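PDB 5GKE: endonuclease EndoMS from Thermococcus kodakarensis KOD1, which acts as a mismatch restriction endonuclease, binding double-stranded DNA and cutting it, probably with the help of magnesium. Local coordinates for residues V177-R182 against G210-P215; H188-L193 against K222-K227. The protein carries 1 engineered substitution. All blocks are in the same frame, centred on the assembly; numbering follows the deposited sequence.

Both contacts belong to the PDDEXK-type nuclease domain, and their centres lie about 10 Å apart. Contact 1 joins two parallel strands, while contact 2 packs the helix that connects those strands against the later helix 219-227. The segments therefore alternate along the chain. The two contacts also touch: Leu-193 CD2 comes to 3.5 Å from Leu-212 N, and Lys-181 CE to 3.5 Å from Ala-189 CB. The magnesium site draws on both, with Glu-179 from the strand of contact 1 and Gln-192 from the helix of contact 2. The apolar side chain of Leu-193 in contact 2 lies about 8 Å from the metal.

Contact 1: V177-R182 against G210-P215; sequences VLELKR and GILVAP. With MG (magnesium ion), chain E; nucleotides of chain C.
The carbonyl oxygen of Glu-179 accepts a hydrogen bond from the N-H of Val-213 on the neighbouring strand, with O and N 2.7 Å apart; a CA-H...O contact from Leu-212 is a weaker supplement. This is a parallel pair in the central sheet of a PDDEXK nuclease, the two strands of a beta-alpha-beta unit whose helix is 187-204. Three more backbone bonds continue the pairing: Ile-211 N to Val-177 O, Glu-179 N to Ile-211 O and Lys-181 N to Val-213 O.

Apolar side chains fill one face of the pair. Leu-178 and Ile-211 lie side by side, with CD2 of the leucine 3.7 Å from CB of the isoleucine; Leu-180 places its CD2 equally close to Val-213 CB. Helix 132-141 packs on Leu-178 and Leu-180.

Glu-179 points to the other face. Its CG is anti to the backbone N (chi1 175°), and after a bend at chi2 (63°) both carboxylate oxygens bind the magnesium ion, OE1 at 2.4 Å. Leu-212 CD1 packs 4.0 Å from Glu-179 CG. In sequence Glu-179, Leu-180 and Lys-181 match the E-X-K element of PDDEXK nucleases. Lys-181 NZ makes a salt bridge to Glu-179 OE1 at 3.1 Å, weak as a hydrogen bond. NZ also lies 2.5 Å from OP1 of DC6 of chain C, modelled as a hydrogen bond but of doubtful length; this OP1 binds magnesium 2.4 Å away.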
loop_
_atom_site.group_PDB
_atom_site.type_symbol
_atom_site.label_atom_id
_atom_site.label_comp_id
_atom_site.label_asym_id
_atom_site.label_seq_id
_atom_site.Cartn_x
_atom_site.Cartn_y
_atom_site.Cartn_z
ATOM N N VAL A 177 -2.845 14.317 25.054
ATOM C CA VAL A 177 -2.930 13.649 23.756
ATOM C C VAL A 177 -1.961 12.499 23.717
ATOM O O VAL A 177 -0.785 12.683 24.035
ATOM C CB VAL A 177 -2.552 14.549 22.581
ATOM C CG1 VAL A 177 -3.163 14.003 21.305
ATOM C CG2 VAL A 177 -2.980 15.948 22.823
ATOM N N LEU A 178 -2.441 11.323 23.328
ATOM C CA LEU A 178 -1.545 10.226 22.971
ATOM C C LEU A 178 -1.557 10.058 21.460
ATOM O O LEU A 178 -2.629 10.079 20.837
ATOM C CB LEU A 178 -1.956 8.917 23.625
ATOM C CG LEU A 178 -2.051 8.761 25.138
ATOM C CD1 LEU A 178 -2.289 7.281 25.437
ATOM C CD2 LEU A 178 -0.802 9.280 25.847
ATOM N N GLU A 179 -0.367 9.940 20.871
ATOM C CA GLU A 179 -0.232 9.454 19.502
ATOM C C GLU A 179 0.451 8.083 19.536
ATOM O O GLU A 179 1.536 7.939 20.096
ATOM C CB GLU A 179 0.552 10.438 18.636
ATOM C CG GLU A 179 0.836 9.932 17.211
ATOM C CD GLU A 179 -0.418 9.703 16.369
ATOM O OE1 GLU A 179 -0.298 9.106 15.276
ATOM O OE2 GLU A 179 -1.524 10.130 16.778
ATOM N N LEU A 180 -0.209 7.077 18.972
ATOM C CA LEU A 180 0.294 5.706 19.009
ATOM C C LEU A 180 0.896 5.317 17.676
ATOM O O LEU A 180 0.409 5.743 16.620
ATOM C CB LEU A 180 -0.816 4.714 19.361
ATOM C CG LEU A 180 -1.817 5.108 20.441
ATOM C CD1 LEU A 180 -2.881 4.008 20.642
ATOM C CD2 LEU A 180 -1.091 5.424 21.740
ATOM N N LYS A 181 1.961 4.518 17.736
ATOM C CA LYS A 181 2.513 3.837 16.564
ATOM C C LYS A 181 2.903 2.423 16.926
ATOM O O LYS A 181 3.647 2.213 17.894
ATOM C CB LYS A 181 3.729 4.569 15.999
ATOM C CG LYS A 181 3.415 5.932 15.430
ATOM C CD LYS A 181 2.430 5.858 14.276
ATOM C CE LYS A 181 1.937 7.254 13.920
ATOM N NZ LYS A 181 0.739 7.258 13.046
ATOM N N ARG A 182 2.431 1.462 16.133
ATOM C CA ARG A 182 2.719 0.041 16.357
ATOM C C ARG A 182 4.163 -0.291 16.009
ATOM O O ARG A 182 4.677 -1.335 16.372
ATOM C CB ARG A 182 1.765 -0.855 15.537
ATOM C CG ARG A 182 1.902 -0.752 14.016
ATOM C CD ARG A 182 1.166 -1.900 13.307
ATOM N NE ARG A 182 1.461 -3.158 13.982
ATOM C CZ ARG A 182 2.588 -3.842 13.814
ATOM N NH1 ARG A 182 3.504 -3.420 12.961
ATOM N NH2 ARG A 182 2.790 -4.951 14.493
ATOM N N GLY A 210 1.498 16.452 25.129
ATOM C CA GLY A 210 1.545 15.419 24.106
ATOM C C GLY A 210 2.443 14.251 24.454
ATOM O O GLY A 210 3.561 14.433 24.944
ATOM N N ILE A 211 2.022 13.045 24.103
ATOM C CA ILE A 211 2.868 11.890 24.356
ATOM C C ILE A 211 2.875 10.976 23.148
ATOM O O ILE A 211 1.823 10.532 22.686
ATOM C CB ILE A 211 2.413 11.080 25.576
ATOM C CG1 ILE A 211 2.287 11.965 26.812
ATOM C CG2 ILE A 211 3.383 9.934 25.834
ATOM C CD1 ILE A 211 2.076 11.170 28.088
ATOM N N LEU A 212 4.066 10.713 22.629
ATOM C CA LEU A 212 4.220 9.750 21.558
ATOM C C LEU A 212 4.420 8.384 22.187
ATOM O O LEU A 212 5.255 8.205 23.069
ATOM C CB LEU A 212 5.392 10.106 20.643
ATOM C CG LEU A 212 5.664 9.154 19.473
ATOM C CD1 LEU A 212 4.416 8.861 18.674
ATOM C CD2 LEU A 212 6.682 9.773 18.580
ATOM N N VAL A 213 3.623 7.427 21.759
ATOM C CA VAL A 213 3.673 6.112 22.358
ATOM C C VAL A 213 3.984 5.120 21.242
ATOM O O VAL A 213 3.171 4.891 20.347
ATOM C CB VAL A 213 2.333 5.782 23.080
ATOM C CG1 VAL A 213 2.376 4.414 23.726
ATOM C CG2 VAL A 213 2.021 6.846 24.115
ATOM N N ALA A 214 5.175 4.548 21.286
ATOM C CA ALA A 214 5.616 3.635 20.248
ATOM C C ALA A 214 6.700 2.726 20.819
ATOM O O ALA A 214 7.132 2.919 21.948
ATOM C CB ALA A 214 6.130 4.423 19.049
ATOM N N PRO A 215 7.131 1.718 20.058
ATOM C CA PRO A 215 8.258 0.919 20.564
ATOM C C PRO A 215 9.620 1.634 20.494
ATOM O O PRO A 215 10.536 1.230 21.199
ATOM C CB PRO A 215 8.236 -0.329 19.668
ATOM C CG PRO A 215 7.345 0.000 18.518
ATOM C CD PRO A 215 6.382 1.023 18.995
HETATM MG MG MG E . -2.625 8.797 14.903
ATOM P P DG C 9 3.571 -2.548 9.362
ATOM O OP1 DG C 9 4.996 -2.164 9.476
ATOM O OP2 DG C 9 2.649 -2.349 10.497
ATOM O "O5'" DG C 9 2.981 -1.804 8.084
ATOM C "C5'" DG C 9 3.724 -1.785 6.876
ATOM C "C4'" DG C 9 2.908 -2.353 5.725
ATOM O "O4'" DG C 9 1.771 -1.498 5.462
ATOM C "C3'" DG C 9 3.682 -2.494 4.416
ATOM O "O3'" DG C 9 3.882 -3.874 4.124
ATOM C "C2'" DG C 9 2.807 -1.829 3.357
ATOM C "C1'" DG C 9 1.846 -0.967 4.162
ATOM N N9 DG C 9 2.202 0.450 4.245
ATOM C C8 DG C 9 2.518 1.159 5.385
ATOM N N7 DG C 9 2.748 2.432 5.163
ATOM C C5 DG C 9 2.561 2.577 3.790
ATOM C C6 DG C 9 2.676 3.729 2.966
ATOM O O6 DG C 9 2.974 4.898 3.295
ATOM N N1 DG C 9 2.415 3.432 1.636
ATOM C C2 DG C 9 2.081 2.185 1.154
ATOM N N2 DG C 9 1.857 2.104 -0.168
ATOM N N3 DG C 9 1.971 1.097 1.911
ATOM C C4 DG C 9 2.227 1.363 3.212
ATOM P P DC C 6 -2.380 7.206 11.915
ATOM O OP1 DC C 6 -1.798 7.210 13.276
ATOM O OP2 DC C 6 -1.584 7.747 10.793
ATOM O "O5'" DC C 6 -2.761 5.692 11.595
ATOM C "C5'" DC C 6 -3.627 5.004 12.485
ATOM C "C4'" DC C 6 -3.969 3.628 11.961
ATOM O "O4'" DC C 6 -4.509 3.733 10.622
ATOM C "C3'" DC C 6 -2.800 2.663 11.855
ATOM O "O3'" DC C 6 -3.280 1.349 12.074
ATOM C "C2'" DC C 6 -2.343 2.865 10.415
ATOM C "C1'" DC C 6 -3.682 3.028 9.717
ATOM N N1 DC C 6 -3.639 3.803 8.436
ATOM C C2 DC C 6 -4.103 3.213 7.258
ATOM O O2 DC C 6 -4.505 2.045 7.290
ATOM N N3 DC C 6 -4.087 3.931 6.110
ATOM C C4 DC C 6 -3.642 5.198 6.119
ATOM N N4 DC C 6 -3.642 5.871 4.961
ATOM C C5 DC C 6 -3.172 5.820 7.313
ATOM C C6 DC C 6 -3.195 5.096 8.439
#

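Contact 2: H188-L193 against K222-K227; sequences HAVRQL and KRLLEK. With nucleotides of chain C; nucleotides of chain D.
Val-190 meets Leu-224 and Leu-225 of the neighbouring helix mainly through one methyl, CG1. That carbon lies 3.7 Å from Leu-224 CG and 3.9 Å from Leu-225 CD1, so it sits against two consecutive residues of the same helical turn. Its position anti to the backbone N (chi1 -173°) carries it to this side. The side chains of Val-190 and Leu-224 run past each other in opposite directions. One turn further on, Leu-193 adds a looser apolar contact, its CD2 4.2 Å from Leu-225 CD1, and the CG methylene of Arg-191 lies near Leu-224 CD2.

These few side chains bridge helices 187-204 and 219-227, whose short segments run nearly parallel, 21° apart, with their axes 9.4 Å from each other. Beneath them, Leu-212 of strand 208-214 touches Val-190, Leu-193 and Leu-225 alike, so the helix pair rests on the nuclease sheet.

Three polar residues of segment 188-193, His-188, Arg-191 and Gln-192, come close to DNA. Arg-191, extended from CG to NE, brings its guanidinium edge-on to the phosphate of DG5 of chain D: NH1 and NH2 both donate to OP2, at 3.1 and 3.0 Å, and NH2 gives OP1 a second, weak bond. NE makes a weak hydrogen bond to Ser-195 of the second subunit. His-188 turns a ring edge toward OP2 of DC6 of chain C, with CE1 3.8 Å away, and Gln-192 belongs to the magnesium site. On the second helix, Arg-223 is hydrogen-bonded to Thr-161 of the second subunit.

The contact between the segments is apolar and small, resting on the burial of a few aliphatic side chains, whereas charge acts at the DNA, where the guanidinium probably offsets part of the phosphate's negative charge.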
loop_
_atom_site.group_PDB
_atom_site.type_symbol
_atom_site.label_atom_id
_atom_site.label_comp_id
_atom_site.label_asym_id
_atom_site.label_seq_id
_atom_site.Cartn_x
_atom_site.Cartn_y
_atom_site.Cartn_z
ATOM N N HIS A 188 6.574 11.936 10.628
ATOM C CA HIS A 188 5.146 12.001 10.352
ATOM C C HIS A 188 4.334 11.936 11.657
ATOM O O HIS A 188 3.422 12.734 11.863
ATOM C CB HIS A 188 4.790 10.851 9.398
ATOM C CG HIS A 188 3.324 10.660 9.153
ATOM N ND1 HIS A 188 2.619 9.598 9.673
ATOM C CD2 HIS A 188 2.443 11.370 8.401
ATOM C CE1 HIS A 188 1.356 9.672 9.274
ATOM N NE2 HIS A 188 1.226 10.735 8.505
ATOM N N ALA A 189 4.705 11.020 12.555
ATOM C CA ALA A 189 3.962 10.813 13.795
ATOM C C ALA A 189 4.045 12.031 14.698
ATOM O O ALA A 189 3.045 12.432 15.299
ATOM C CB ALA A 189 4.466 9.579 14.539
ATOM N N VAL A 190 5.237 12.613 14.791
ATOM C CA VAL A 190 5.462 13.740 15.688
ATOM C C VAL A 190 4.734 14.983 15.181
ATOM O O VAL A 190 4.244 15.787 15.972
ATOM C CB VAL A 190 6.965 14.012 15.867
ATOM C CG1 VAL A 190 7.180 15.047 16.925
ATOM C CG2 VAL A 190 7.675 12.714 16.303
ATOM N N ARG A 191 4.630 15.098 13.860
ATOM C CA ARG A 191 3.888 16.165 13.213
ATOM C C ARG A 191 2.407 16.054 13.520
ATOM O O ARG A 191 1.740 17.060 13.725
ATOM C CB ARG A 191 4.088 16.142 11.688
ATOM C CG ARG A 191 5.491 16.432 11.216
ATOM C CD ARG A 191 5.515 16.811 9.737
ATOM N NE ARG A 191 6.889 16.839 9.258
ATOM C CZ ARG A 191 7.463 15.887 8.525
ATOM N NH1 ARG A 191 6.776 14.819 8.131
ATOM N NH2 ARG A 191 8.733 16.021 8.168
ATOM N N GLN A 192 1.895 14.826 13.500
ATOM C CA GLN A 192 0.535 14.552 13.940
ATOM C C GLN A 192 0.338 15.034 15.387
ATOM O O GLN A 192 -0.515 15.869 15.666
ATOM C CB GLN A 192 0.238 13.054 13.844
ATOM C CG GLN A 192 -0.627 12.628 12.669
ATOM C CD GLN A 192 -0.803 11.105 12.617
ATOM O OE1 GLN A 192 -1.774 10.532 13.155
ATOM N NE2 GLN A 192 0.143 10.447 11.984
ATOM N N LEU A 193 1.160 14.503 16.288
ATOM C CA LEU A 193 1.117 14.839 17.698
ATOM C C LEU A 193 1.209 16.351 17.961
ATOM O O LEU A 193 0.405 16.897 18.692
ATOM C CB LEU A 193 2.249 14.119 18.438
ATOM C CG LEU A 193 2.268 14.355 19.956
ATOM C CD1 LEU A 193 0.915 13.984 20.557
ATOM C CD2 LEU A 193 3.394 13.576 20.652
ATOM N N LYS A 222 12.793 11.859 17.356
ATOM C CA LYS A 222 13.240 12.233 18.703
ATOM C C LYS A 222 13.745 13.678 18.724
ATOM O O LYS A 222 13.456 14.443 19.648
ATOM C CB LYS A 222 14.335 11.283 19.202
ATOM C CG LYS A 222 15.200 11.854 20.326
ATOM C CD LYS A 222 16.297 10.876 20.762
ATOM C CE LYS A 222 17.320 11.543 21.669
ATOM N NZ LYS A 222 18.716 11.398 21.156
ATOM N N ARG A 223 14.487 14.044 17.687
ATOM C CA ARG A 223 14.957 15.411 17.521
ATOM C C ARG A 223 13.780 16.387 17.567
ATOM O O ARG A 223 13.773 17.321 18.362
ATOM C CB ARG A 223 15.741 15.540 16.206
ATOM C CG ARG A 223 16.189 16.948 15.846
ATOM C CD ARG A 223 17.353 16.934 14.850
ATOM N NE ARG A 223 16.997 16.377 13.545
ATOM C CZ ARG A 223 17.564 15.295 13.009
ATOM N NH1 ARG A 223 18.519 14.650 13.667
ATOM N NH2 ARG A 223 17.180 14.859 11.810
ATOM N N LEU A 224 12.769 16.144 16.742
ATOM C CA LEU A 224 11.595 17.015 16.689
ATOM C C LEU A 224 10.732 16.947 17.946
ATOM O O LEU A 224 10.140 17.939 18.364
ATOM C CB LEU A 224 10.751 16.661 15.482
ATOM C CG LEU A 224 9.485 17.480 15.279
ATOM C CD1 LEU A 224 9.788 18.978 15.314
ATOM C CD2 LEU A 224 8.878 17.086 13.955
ATOM N N LEU A 225 10.651 15.762 18.531
ATOM C CA LEU A 225 9.881 15.569 19.739
ATOM C C LEU A 225 10.421 16.473 20.824
ATOM O O LEU A 225 9.698 17.289 21.388
ATOM C CB LEU A 225 9.949 14.108 20.190
ATOM C CG LEU A 225 8.910 13.704 21.224
ATOM C CD1 LEU A 225 7.555 13.580 20.561
ATOM C CD2 LEU A 225 9.301 12.403 21.912
ATOM N N GLU A 226 11.712 16.319 21.094
ATOM C CA GLU A 226 12.381 17.042 22.158
ATOM C C GLU A 226 12.334 18.542 21.948
ATOM O O GLU A 226 12.035 19.294 22.869
ATOM C CB GLU A 226 13.822 16.574 22.270
ATOM C CG GLU A 226 13.937 15.164 22.796
ATOM C CD GLU A 226 15.353 14.630 22.730
ATOM O OE1 GLU A 226 16.184 15.234 22.013
ATOM O OE2 GLU A 226 15.634 13.608 23.397
ATOM N N LYS A 227 12.616 18.972 20.726
ATOM C CA LYS A 227 12.572 20.383 20.397
ATOM C C LYS A 227 11.229 20.977 20.789
ATOM O O LYS A 227 11.158 22.070 21.308
ATOM C CB LYS A 227 12.844 20.595 18.900
ATOM C CG LYS A 227 12.369 21.948 18.335
ATOM C CD LYS A 227 12.795 22.127 16.869
ATOM C CE LYS A 227 12.111 23.327 16.204
ATOM N NZ LYS A 227 10.632 23.148 15.994
ATOM P P DC C 6 -2.380 7.206 11.915
ATOM O OP1 DC C 6 -1.798 7.210 13.276
ATOM O OP2 DC C 6 -1.584 7.747 10.793
ATOM O "O5'" DC C 6 -2.761 5.692 11.595
ATOM C "C5'" DC C 6 -3.627 5.004 12.485
ATOM C "C4'" DC C 6 -3.969 3.628 11.961
ATOM O "O4'" DC C 6 -4.509 3.733 10.622
ATOM C "C3'" DC C 6 -2.800 2.663 11.855
ATOM O "O3'" DC C 6 -3.280 1.349 12.074
ATOM C "C2'" DC C 6 -2.343 2.865 10.415
ATOM C "C1'" DC C 6 -3.682 3.028 9.717
ATOM N N1 DC C 6 -3.639 3.803 8.436
ATOM C C2 DC C 6 -4.103 3.213 7.258
ATOM O O2 DC C 6 -4.505 2.045 7.290
ATOM N N3 DC C 6 -4.087 3.931 6.110
ATOM C C4 DC C 6 -3.642 5.198 6.119
ATOM N N4 DC C 6 -3.642 5.871 4.961
ATOM C C5 DC C 6 -3.172 5.820 7.313
ATOM C C6 DC C 6 -3.195 5.096 8.439
ATOM P P DG D 5 9.896 13.960 5.680
ATOM O OP1 DG D 5 9.951 15.432 5.497
ATOM O OP2 DG D 5 9.254 13.398 6.882
ATOM O "O5'" DG D 5 9.193 13.344 4.390
ATOM C "C5'" DG D 5 9.681 13.669 3.096
ATOM C "C4'" DG D 5 9.050 12.777 2.043
ATOM O "O4'" DG D 5 9.402 11.384 2.305
ATOM C "C3'" DG D 5 7.513 12.816 1.990
ATOM O "O3'" DG D 5 7.099 12.784 0.644
ATOM C "C2'" DG D 5 7.127 11.529 2.709
ATOM C "C1'" DG D 5 8.230 10.615 2.217
ATOM N N9 DG D 5 8.375 9.382 2.989
ATOM C C8 DG D 5 8.265 9.223 4.348
ATOM N N7 DG D 5 8.425 7.983 4.739
ATOM C C5 DG D 5 8.635 7.282 3.556
ATOM C C6 DG D 5 8.865 5.899 3.335
ATOM O O6 DG D 5 8.931 4.995 4.169
ATOM N N1 DG D 5 9.026 5.610 1.981
ATOM C C2 DG D 5 8.978 6.544 0.971
ATOM N N2 DG D 5 9.154 6.090 -0.280
ATOM N N3 DG D 5 8.767 7.835 1.172
ATOM C C4 DG D 5 8.608 8.130 2.477
#